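Local coordinates for protein bifunctional enzyme cysn/cysc (Mycobacterium tuberculosis, PDB 4BZX) that phosphorylates adenosine-5'-phosphosulfate at its 3'-hydroxyl with ATP, the kinase step of sulfate activation, at residues Val37-Asn42 and Leu80-Ser85. Numbering follows the deposited sequence.
Sequences VLDGDN and LVPAIS. With ADX (adenosine-5'-phosphosulfate), chain C; EDO (1,2-ethanediol), chain K.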
# COMPACT_ATOMS: atom_id res chain seq x y z
N VAL A 37 5.27 -4.87 -8.01
CA VAL A 37 4.15 -4.49 -7.16
C VAL A 37 3.55 -5.69 -6.45
O VAL A 37 3.18 -6.69 -7.08
CB VAL A 37 3.04 -3.79 -7.95
CG1 VAL A 37 1.84 -3.47 -7.05
CG2 VAL A 37 3.53 -2.53 -8.62
N LEU A 38 3.52 -5.63 -5.14
CA LEU A 38 2.81 -6.68 -4.32
C LEU A 38 1.53 -6.05 -3.86
O LEU A 38 1.55 -5.36 -2.81
CB LEU A 38 3.57 -7.12 -3.07
CG LEU A 38 4.85 -7.86 -3.28
CD1 LEU A 38 5.52 -8.04 -1.92
CD2 LEU A 38 4.64 -9.19 -4.00
N ASP A 39 0.44 -6.25 -4.58
CA ASP A 39 -0.83 -5.54 -4.32
C ASP A 39 -1.70 -6.37 -3.39
O ASP A 39 -1.98 -7.54 -3.69
CB ASP A 39 -1.50 -5.31 -5.66
CG ASP A 39 -2.81 -4.48 -5.58
OD1 ASP A 39 -3.80 -4.96 -5.00
OD2 ASP A 39 -2.84 -3.40 -6.15
N GLY A 40 -2.09 -5.81 -2.27
CA GLY A 40 -2.93 -6.47 -1.28
C GLY A 40 -4.13 -7.17 -1.87
O GLY A 40 -4.41 -8.33 -1.55
N ASP A 41 -4.89 -6.46 -2.73
CA ASP A 41 -6.03 -7.11 -3.36
C ASP A 41 -5.64 -8.31 -4.22
O ASP A 41 -6.34 -9.35 -4.23
CB ASP A 41 -6.79 -6.04 -4.21
CG ASP A 41 -8.09 -6.57 -4.80
OD1 ASP A 41 -8.99 -6.96 -4.06
OD2 ASP A 41 -8.21 -6.61 -6.01
N ASN A 42 -4.61 -8.19 -5.04
CA ASN A 42 -4.26 -9.28 -5.93
C ASN A 42 -3.77 -10.49 -5.11
O ASN A 42 -4.13 -11.61 -5.39
CB ASN A 42 -3.11 -8.93 -6.88
CG ASN A 42 -3.49 -7.95 -7.95
OD1 ASN A 42 -4.66 -7.72 -8.22
ND2 ASN A 42 -2.48 -7.35 -8.58
N LEU A 80 6.88 -2.39 -4.35
CA LEU A 80 5.82 -1.39 -4.12
C LEU A 80 4.67 -2.18 -3.49
O LEU A 80 4.26 -3.16 -4.10
CB LEU A 80 5.39 -0.76 -5.43
CG LEU A 80 6.58 -0.04 -6.08
CD1 LEU A 80 6.64 -0.20 -7.57
CD2 LEU A 80 6.58 1.39 -5.64
N VAL A 81 4.20 -1.79 -2.31
CA VAL A 81 3.14 -2.52 -1.61
C VAL A 81 1.90 -1.66 -1.33
O VAL A 81 1.83 -1.00 -0.30
CB VAL A 81 3.65 -3.15 -0.30
CG1 VAL A 81 2.53 -3.97 0.32
CG2 VAL A 81 4.96 -3.91 -0.47
N PRO A 82 0.94 -1.69 -2.28
CA PRO A 82 -0.31 -1.00 -2.04
C PRO A 82 -1.26 -1.87 -1.27
O PRO A 82 -1.78 -2.89 -1.79
CB PRO A 82 -0.79 -0.70 -3.43
CG PRO A 82 -0.30 -1.84 -4.24
CD PRO A 82 1.04 -2.09 -3.73
N ALA A 83 -1.40 -1.56 0.01
CA ALA A 83 -2.31 -2.29 0.91
C ALA A 83 -2.85 -1.32 1.91
O ALA A 83 -2.19 -0.37 2.25
CB ALA A 83 -1.60 -3.35 1.64
N ILE A 84 -4.13 -1.45 2.27
CA ILE A 84 -4.73 -0.44 3.13
C ILE A 84 -3.92 -0.16 4.39
O ILE A 84 -3.61 0.99 4.75
CB ILE A 84 -6.22 -0.82 3.45
CG1 ILE A 84 -7.08 -0.64 2.21
CG2 ILE A 84 -6.77 0.05 4.61
CD1 ILE A 84 -8.48 -1.19 2.43
N SER A 85 -3.46 -1.24 5.06
CA SER A 85 -2.66 -1.16 6.29
C SER A 85 -3.29 -0.23 7.34
O SER A 85 -2.71 0.83 7.62
CB SER A 85 -1.27 -0.62 5.95
OG SER A 85 -0.61 -1.51 5.09
SB ADX C . -5.60 -4.72 4.59
O1B ADX C . -4.38 -3.98 4.36
O2B ADX C . -6.50 -4.09 5.54
O3B ADX C . -5.38 -6.15 4.94
PA ADX C . -5.86 -4.99 1.72
O1A ADX C . -5.12 -6.29 1.75
O2A ADX C . -5.21 -3.82 1.11
O3A ADX C . -6.40 -4.72 3.24
O5' ADX C . -7.25 -5.33 0.99
C5' ADX C . -8.08 -4.24 0.69
C4' ADX C . -8.77 -4.63 -0.63
O4' ADX C . -9.95 -5.42 -0.37
C3' ADX C . -9.16 -3.36 -1.33
O3' ADX C . -8.79 -3.54 -2.72
C2' ADX C . -10.61 -3.30 -1.08
O2' ADX C . -11.18 -2.73 -2.28
C1' ADX C . -11.16 -4.68 -0.79
N9 ADX C . -12.01 -4.93 0.36
C8 ADX C . -13.01 -5.88 0.41
N7 ADX C . -13.57 -5.93 1.60
C5 ADX C . -12.95 -4.98 2.35
C6 ADX C . -13.15 -4.53 3.71
N6 ADX C . -14.09 -5.11 4.48
N1 ADX C . -12.33 -3.53 4.13
C2 ADX C . -11.43 -2.99 3.33
N3 ADX C . -11.20 -3.35 2.03
C4 ADX C . -11.94 -4.35 1.54
C1 EDO K . -10.11 -9.18 -1.43
O1 EDO K . -9.40 -7.95 -1.78
C2 EDO K . -11.20 -9.36 -2.46
O2 EDO K . -10.73 -8.70 -3.66
O HOH W 1 -4.76 -3.53 -1.55
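L38 N donates to L80 O at 2.8 Å. Two residues on, G40 N gives a 3.0 Å bond to P82 O. L38 O lies between these bonds and is buried without a hydrogen-bond partner in the model. Its nearest atoms across the contact are carbons: P82 CD at 3.4 Å and, through a CA-H...O contact, V81 CA. P82 has no amide hydrogen to offer. V37 places CG1 anti to its backbone N (chi1 177°), against P82 CD, while CG2 meets L80 CD1. V37 ends edge strand 35-37, which runs parallel to strand 78-82 in the five-stranded sheet of a P-loop kinase. L38 to G40 carry the parallel course on beyond it. Past the strand ends both segments reach the bound adenosine-5'-phosphosulfate. I84 N donates to ADX O2A, on the phosphate, at 2.9 Å. S85 N donates to ADX O1B, on the sulfate, at 3.0 Å. One water donates to both P82 O and ADX O2A, and accepts a weak bond from D41 N. P82 O is therefore held by two donors. D39 is the N-cap of helix 40-43; its OD1 accepts a weak bond from N42 N. Its other oxygen, OD2, touches P82 CG at 3.5 Å and is hydrogen-bonded to S18 OG, of the probable Walker A motif (P-loop). The nearest atom of the D39 side chain is about 4 Å from the bound magnesium ion.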